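Local coordinates for aminotransferase (Psychrobacter arcticus 273-4, PDB 3IF2), which probably transfers amino groups between amino acids and 2-oxo acids with pyridoxal 5'-phosphate as cofactor, possibly as a valine-pyruvate transaminase, at the interface of chains A and B. Sequence-based numbering; all coordinates share one arbitrary frame. Chains: chain A/B, Aminotransferase.

Contact 1: the interface of chains A and B. Residues chain A 302-307; chain B 113, 116-117, 155, 283.
With CG anti to the backbone N (chi1 -171°) and a bend at chi2 (64°), the side chain of B:Gln116 lies against the C-terminal end of helix 291-305 of chain A. The amide nitrogen B:Gln116 NE2 gives a nearly straight hydrogen bond of 2.8 Å to the main-chain oxygen O of A:Val303, which lies in the amide plane and is met on a lone pair. At the other end of the amide, B:Gln116 OE1 takes a hydrogen bond of 3.2 Å from the phenol OH of B:Tyr155, which stands above the carbonyl plane, so both ends of the amide are engaged, which would favour this orientation. The methyl CD1 of A:Leu306 reaches tip to tip toward that phenol, 3.6 Å from B:Tyr155 OH, while the leucine crosses B:Gln116 at about a right angle. B:Arg283, bent at chi2 and chi3, turns the edge of its guanidinium to the helix end: B:Arg283 NH1 donates to O of A:Asn305 at 2.6 Å, nearly along the C=O axis but bent at the hydrogen. A cation here would probably suit the negative end of the helix dipole. B:Gln116, B:Tyr155 and B:Arg283 also belong to the pyridoxal phosphate site, so the neighbouring subunit probably helps to position the cofactor pocket. One water joins B:Asn113 O to A:Ala307 O; another lies 2.6 Å from A:Asn305 OD1 and 2.8 Å from B:Asn113 ND2.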
loop_
_atom_site.group_PDB
_atom_site.type_symbol
_atom_site.label_atom_id
_atom_site.label_comp_id
_atom_site.label_asym_id
_atom_site.label_seq_id
_atom_site.Cartn_x
_atom_site.Cartn_y
_atom_site.Cartn_z
ATOM N N ALA A 302 5.559 8.030 1.697
ATOM C CA ALA A 302 6.151 8.743 0.530
ATOM C C ALA A 302 6.968 7.831 -0.381
ATOM O O ALA A 302 6.784 7.854 -1.575
ATOM C CB ALA A 302 7.008 9.917 0.975
ATOM N N VAL A 303 7.820 6.991 0.195
ATOM C CA VAL A 303 8.720 6.143 -0.587
ATOM C C VAL A 303 8.016 4.880 -1.099
ATOM O O VAL A 303 8.116 4.548 -2.278
ATOM C CB VAL A 303 10.014 5.777 0.238
ATOM C CG1 VAL A 303 10.957 4.938 -0.589
ATOM C CG2 VAL A 303 10.727 7.025 0.711
ATOM N N VAL A 304 7.304 4.193 -0.215
ATOM C CA VAL A 304 6.645 2.924 -0.561
ATOM C C VAL A 304 5.364 3.091 -1.354
ATOM O O VAL A 304 5.115 2.292 -2.263
ATOM C CB VAL A 304 6.337 2.091 0.700
ATOM C CG1 VAL A 304 5.601 0.770 0.349
ATOM C CG2 VAL A 304 7.652 1.789 1.460
ATOM N N ASN A 305 4.593 4.140 -1.043
ATOM C CA ASN A 305 3.252 4.356 -1.609
ATOM C C ASN A 305 2.951 5.671 -2.321
ATOM O O ASN A 305 1.888 5.784 -2.937
ATOM C CB ASN A 305 2.246 4.270 -0.437
ATOM C CG ASN A 305 2.209 2.913 0.210
ATOM O OD1 ASN A 305 2.328 1.898 -0.465
ATOM N ND2 ASN A 305 1.987 2.886 1.518
ATOM N N LEU A 306 3.842 6.659 -2.224
ATOM C CA LEU A 306 3.625 8.043 -2.705
ATOM C C LEU A 306 2.666 8.698 -1.682
ATOM O O LEU A 306 3.053 9.607 -0.954
ATOM C CB LEU A 306 3.154 8.116 -4.172
ATOM C CG LEU A 306 3.674 9.257 -5.039
ATOM C CD1 LEU A 306 5.198 9.152 -5.118
ATOM C CD2 LEU A 306 3.121 9.170 -6.445
ATOM N N ALA A 307 1.435 8.219 -1.626
ATOM C CA ALA A 307 0.449 8.639 -0.617
ATOM C C ALA A 307 -0.486 7.448 -0.351
ATOM O O ALA A 307 -0.589 6.550 -1.178
ATOM C CB ALA A 307 -0.337 9.858 -1.077
ATOM N N ASN B 113 -0.814 -0.851 -4.765
ATOM C CA ASN B 113 -1.321 0.446 -4.276
ATOM C C ASN B 113 -0.617 1.625 -4.954
ATOM O O ASN B 113 0.072 2.411 -4.308
ATOM C CB ASN B 113 -1.243 0.519 -2.747
ATOM C CG ASN B 113 -2.142 -0.496 -2.092
ATOM O OD1 ASN B 113 -3.144 -0.902 -2.690
ATOM N ND2 ASN B 113 -1.796 -0.930 -0.873
ATOM N N GLN B 116 3.965 3.225 -7.679
ATOM C CA GLN B 116 5.027 3.449 -6.689
ATOM C C GLN B 116 5.252 2.220 -5.815
ATOM O O GLN B 116 6.398 1.844 -5.555
ATOM C CB GLN B 116 4.706 4.656 -5.804
ATOM C CG GLN B 116 5.864 5.119 -4.852
ATOM C CD GLN B 116 7.102 5.634 -5.591
ATOM O OE1 GLN B 116 7.036 6.032 -6.761
ATOM N NE2 GLN B 116 8.224 5.649 -4.904
ATOM N N ASN B 117 4.149 1.593 -5.409
ATOM C CA ASN B 117 4.145 0.339 -4.655
ATOM C C ASN B 117 4.728 -0.795 -5.513
ATOM O O ASN B 117 5.485 -1.624 -5.003
ATOM C CB ASN B 117 2.703 0.054 -4.157
ATOM C CG ASN B 117 2.600 -1.080 -3.129
ATOM O OD1 ASN B 117 1.566 -1.752 -3.049
ATOM N ND2 ASN B 117 3.634 -1.274 -2.333
ATOM N N TYR B 155 12.871 9.311 -13.433
ATOM C CA TYR B 155 11.936 9.580 -12.342
ATOM C C TYR B 155 12.546 9.620 -10.936
ATOM O O TYR B 155 13.073 8.619 -10.462
ATOM C CB TYR B 155 10.784 8.572 -12.399
ATOM C CG TYR B 155 9.758 8.696 -11.298
ATOM C CD1 TYR B 155 9.148 9.929 -11.000
ATOM C CD2 TYR B 155 9.345 7.563 -10.585
ATOM C CE1 TYR B 155 8.173 10.028 -9.964
ATOM C CE2 TYR B 155 8.379 7.641 -9.561
ATOM C CZ TYR B 155 7.795 8.871 -9.259
ATOM O OH TYR B 155 6.865 8.904 -8.251
ATOM N N ARG B 283 -5.044 5.088 -5.988
ATOM C CA ARG B 283 -3.809 4.295 -5.749
ATOM C C ARG B 283 -3.915 2.909 -6.360
ATOM O O ARG B 283 -3.965 1.910 -5.642
ATOM C CB ARG B 283 -3.443 4.179 -4.243
ATOM C CG ARG B 283 -3.592 5.448 -3.369
ATOM C CD ARG B 283 -2.491 6.436 -3.406
ATOM N NE ARG B 283 -2.173 6.726 -4.761
ATOM C CZ ARG B 283 -1.032 6.487 -5.410
ATOM N NH1 ARG B 283 0.093 6.062 -4.836
ATOM N NH2 ARG B 283 -1.030 6.767 -6.692
HETATM O O HOH W 1 -0.704 3.856 -2.147
HETATM O O HOH W 2 0.681 -0.064 0.197
#

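Contact 2: the interface of chains A and B. Residues chain A 60-61, 63, 68, 70, 72-73, 76; chain B 49, 52-53, 56-57.
Helix 46-61 of chain B packs across the short helix 71-77 of chain A and the end of its helix 46-60, forming a largely apolar subunit contact in this class I/II aminotransferase. A:Ile73 is central. Its branch methyl, A:Ile73 CG2, anti to the backbone N, rests against the carboxamide of B:Asn49, 3.6 Å from B:Asn49 CG, and the two side chains cross obliquely. The tip of the other branch, A:Ile73 CD1, turns to the base of B:Phe52 and lies 3.8 Å from B:Phe52 CB, so the isoleucine straddles one turn of the partner helix. B:Leu53, with CG anti to the backbone N (chi1 -167°), crosses A:Ile73 at about a right angle and sends CD1 toward polar atoms: the hydroxyl OG of A:Ser70 at 3.5 Å and the main-chain O of A:Gly60 at 3.6 Å. One turn further along, B:Tyr56 also has CG anti to the backbone N (chi1 -177°) and presents a ring face to A:Ala72. The methyl A:Ala72 CB sits over that face in a CH-pi contact, displaced toward the rim and 3.5 Å from B:Tyr56 CZ. The selenomethionine A:Met76, bent at chi3, brings its terminal methyl CE to the CD1 side of the same ring, while CA of A:Gly60 approaches CE2. At the polar end, B:Lys57 is extended until a bend at chi4 (-63°) turns its terminal nitrogen NZ toward chain A. A water 3.0 Å from B:Lys57 NZ also meets the main-chain O of A:Gly60 at 2.9 Å and the side-chain oxygen OD1 of A:Asn63 at 2.5 Å.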
loop_
_atom_site.group_PDB
_atom_site.type_symbol
_atom_site.label_atom_id
_atom_site.label_comp_id
_atom_site.label_asym_id
_atom_site.label_seq_id
_atom_site.Cartn_x
_atom_site.Cartn_y
_atom_site.Cartn_z
ATOM N N GLY A 60 -21.219 11.932 -4.118
ATOM C CA GLY A 60 -21.312 12.142 -5.564
ATOM C C GLY A 60 -22.387 13.130 -6.017
ATOM O O GLY A 60 -22.376 13.519 -7.185
ATOM N N ASN A 61 -23.292 13.526 -5.105
ATOM C CA ASN A 61 -24.406 14.457 -5.382
ATOM C C ASN A 61 -24.223 15.888 -4.821
ATOM O O ASN A 61 -25.156 16.667 -4.921
ATOM C CB ASN A 61 -25.745 13.842 -4.870
ATOM C CG ASN A 61 -26.208 12.603 -5.685
ATOM O OD1 ASN A 61 -25.796 12.408 -6.819
ATOM N ND2 ASN A 61 -27.094 11.789 -5.106
ATOM N N ASN A 63 -21.986 18.223 -5.939
ATOM C CA ASN A 63 -21.390 19.037 -6.978
ATOM C C ASN A 63 -22.248 20.278 -7.190
ATOM O O ASN A 63 -23.466 20.244 -6.952
ATOM C CB ASN A 63 -21.274 18.268 -8.320
ATOM C CG ASN A 63 -22.631 17.722 -8.844
ATOM O OD1 ASN A 63 -23.209 16.777 -8.300
ATOM N ND2 ASN A 63 -23.116 18.314 -9.909
ATOM N N ALA A 68 -19.010 18.602 -12.460
ATOM C CA ALA A 68 -18.660 17.295 -11.891
ATOM C C ALA A 68 -17.739 17.423 -10.656
ATOM O O ALA A 68 -17.214 16.406 -10.215
ATOM C CB ALA A 68 -18.051 16.377 -12.969
ATOM N N SER A 70 -17.912 17.160 -7.445
ATOM C CA SER A 70 -18.378 16.550 -6.196
ATOM C C SER A 70 -17.222 16.074 -5.296
ATOM O O SER A 70 -16.100 15.929 -5.756
ATOM C CB SER A 70 -19.316 15.375 -6.484
ATOM O OG SER A 70 -18.715 14.443 -7.353
ATOM N N ALA A 72 -16.631 13.161 -4.025
ATOM C CA ALA A 72 -16.166 11.911 -4.604
ATOM C C ALA A 72 -15.122 12.176 -5.693
ATOM O O ALA A 72 -14.049 11.580 -5.658
ATOM C CB ALA A 72 -17.338 11.090 -5.145
ATOM N N ILE A 73 -15.418 13.085 -6.627
ATOM C CA ILE A 73 -14.453 13.444 -7.685
ATOM C C ILE A 73 -13.163 14.085 -7.138
ATOM O O ILE A 73 -12.063 13.721 -7.557
ATOM C CB ILE A 73 -15.121 14.343 -8.799
ATOM C CG1 ILE A 73 -16.102 13.504 -9.645
ATOM C CG2 ILE A 73 -14.088 15.011 -9.692
ATOM C CD1 ILE A 73 -15.549 12.204 -10.313
HETATM N N MSE A 76 -11.128 11.296 -5.472
HETATM C CA MSE A 76 -10.534 10.506 -6.586
HETATM C C MSE A 76 -9.386 11.184 -7.381
HETATM O O MSE A 76 -8.398 10.542 -7.745
HETATM C CB MSE A 76 -11.603 10.281 -7.668
HETATM C CG MSE A 76 -12.236 8.966 -7.697
HETATM SE SE MSE A 76 -13.613 9.021 -9.050
HETATM C CE MSE A 76 -14.925 9.403 -7.693
ATOM N N ASN B 49 -13.775 13.913 -15.727
ATOM C CA ASN B 49 -14.543 13.840 -14.487
ATOM C C ASN B 49 -16.031 13.568 -14.673
ATOM O O ASN B 49 -16.638 12.938 -13.802
ATOM C CB ASN B 49 -14.307 15.089 -13.626
ATOM C CG ASN B 49 -12.900 15.136 -13.057
ATOM O OD1 ASN B 49 -12.320 14.092 -12.729
ATOM N ND2 ASN B 49 -12.347 16.342 -12.927
ATOM N N PHE B 52 -16.180 9.771 -15.054
ATOM C CA PHE B 52 -15.964 9.172 -13.733
ATOM C C PHE B 52 -17.169 9.322 -12.796
ATOM O O PHE B 52 -17.489 8.380 -12.074
ATOM C CB PHE B 52 -14.701 9.718 -13.050
ATOM C CG PHE B 52 -13.400 9.369 -13.733
ATOM C CD1 PHE B 52 -13.241 8.231 -14.559
ATOM C CD2 PHE B 52 -12.268 10.123 -13.431
ATOM C CE1 PHE B 52 -12.006 7.916 -15.125
ATOM C CE2 PHE B 52 -11.013 9.812 -14.016
ATOM C CZ PHE B 52 -10.893 8.712 -14.846
ATOM N N LEU B 53 -17.845 10.475 -12.835
ATOM C CA LEU B 53 -19.055 10.674 -12.007
ATOM C C LEU B 53 -20.227 9.749 -12.463
ATOM O O LEU B 53 -20.938 9.176 -11.645
ATOM C CB LEU B 53 -19.465 12.159 -11.940
ATOM C CG LEU B 53 -20.515 12.470 -10.865
ATOM C CD1 LEU B 53 -20.014 12.034 -9.461
ATOM C CD2 LEU B 53 -20.922 13.933 -10.882
ATOM N N TYR B 56 -19.276 6.187 -11.372
ATOM C CA TYR B 56 -19.477 6.197 -9.903
ATOM C C TYR B 56 -20.936 6.000 -9.462
ATOM O O TYR B 56 -21.236 5.175 -8.594
ATOM C CB TYR B 56 -18.969 7.530 -9.349
ATOM C CG TYR B 56 -19.039 7.694 -7.868
ATOM C CD1 TYR B 56 -18.002 7.249 -7.068
ATOM C CD2 TYR B 56 -20.116 8.340 -7.265
ATOM C CE1 TYR B 56 -18.031 7.429 -5.692
ATOM C CE2 TYR B 56 -20.169 8.523 -5.870
ATOM C CZ TYR B 56 -19.125 8.060 -5.083
ATOM O OH TYR B 56 -19.174 8.231 -3.730
ATOM N N LYS B 57 -21.817 6.802 -10.060
ATOM C CA LYS B 57 -23.251 6.724 -9.801
ATOM C C LYS B 57 -23.814 5.368 -10.202
ATOM O O LYS B 57 -24.573 4.777 -9.420
ATOM C CB LYS B 57 -24.001 7.837 -10.542
ATOM C CG LYS B 57 -23.816 9.201 -9.952
ATOM C CD LYS B 57 -24.459 10.209 -10.836
ATOM C CE LYS B 57 -24.374 11.594 -10.258
ATOM N NZ LYS B 57 -25.098 11.727 -8.974
HETATM O O HOH W 3 -24.252 14.626 -9.164
#

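About 24 Å separates the C-alpha centres of contact 1 and contact 2, which share no residue and use different helices of the same two-fold interface. Contact 1 is built on main-chain oxygens at the end of helix 291-305 and on cofactor-site residues, whereas contact 2 relies mainly on apolar packing of helix 46-61 on helix 71-77. Each recurs with the chains exchanged. The two patches thus probably join the subunits both beside the active site and toward one rim of the dimer; this probably steadies the relative placement of the subunits, consistent with the dimeric aminotransferases of this fold family.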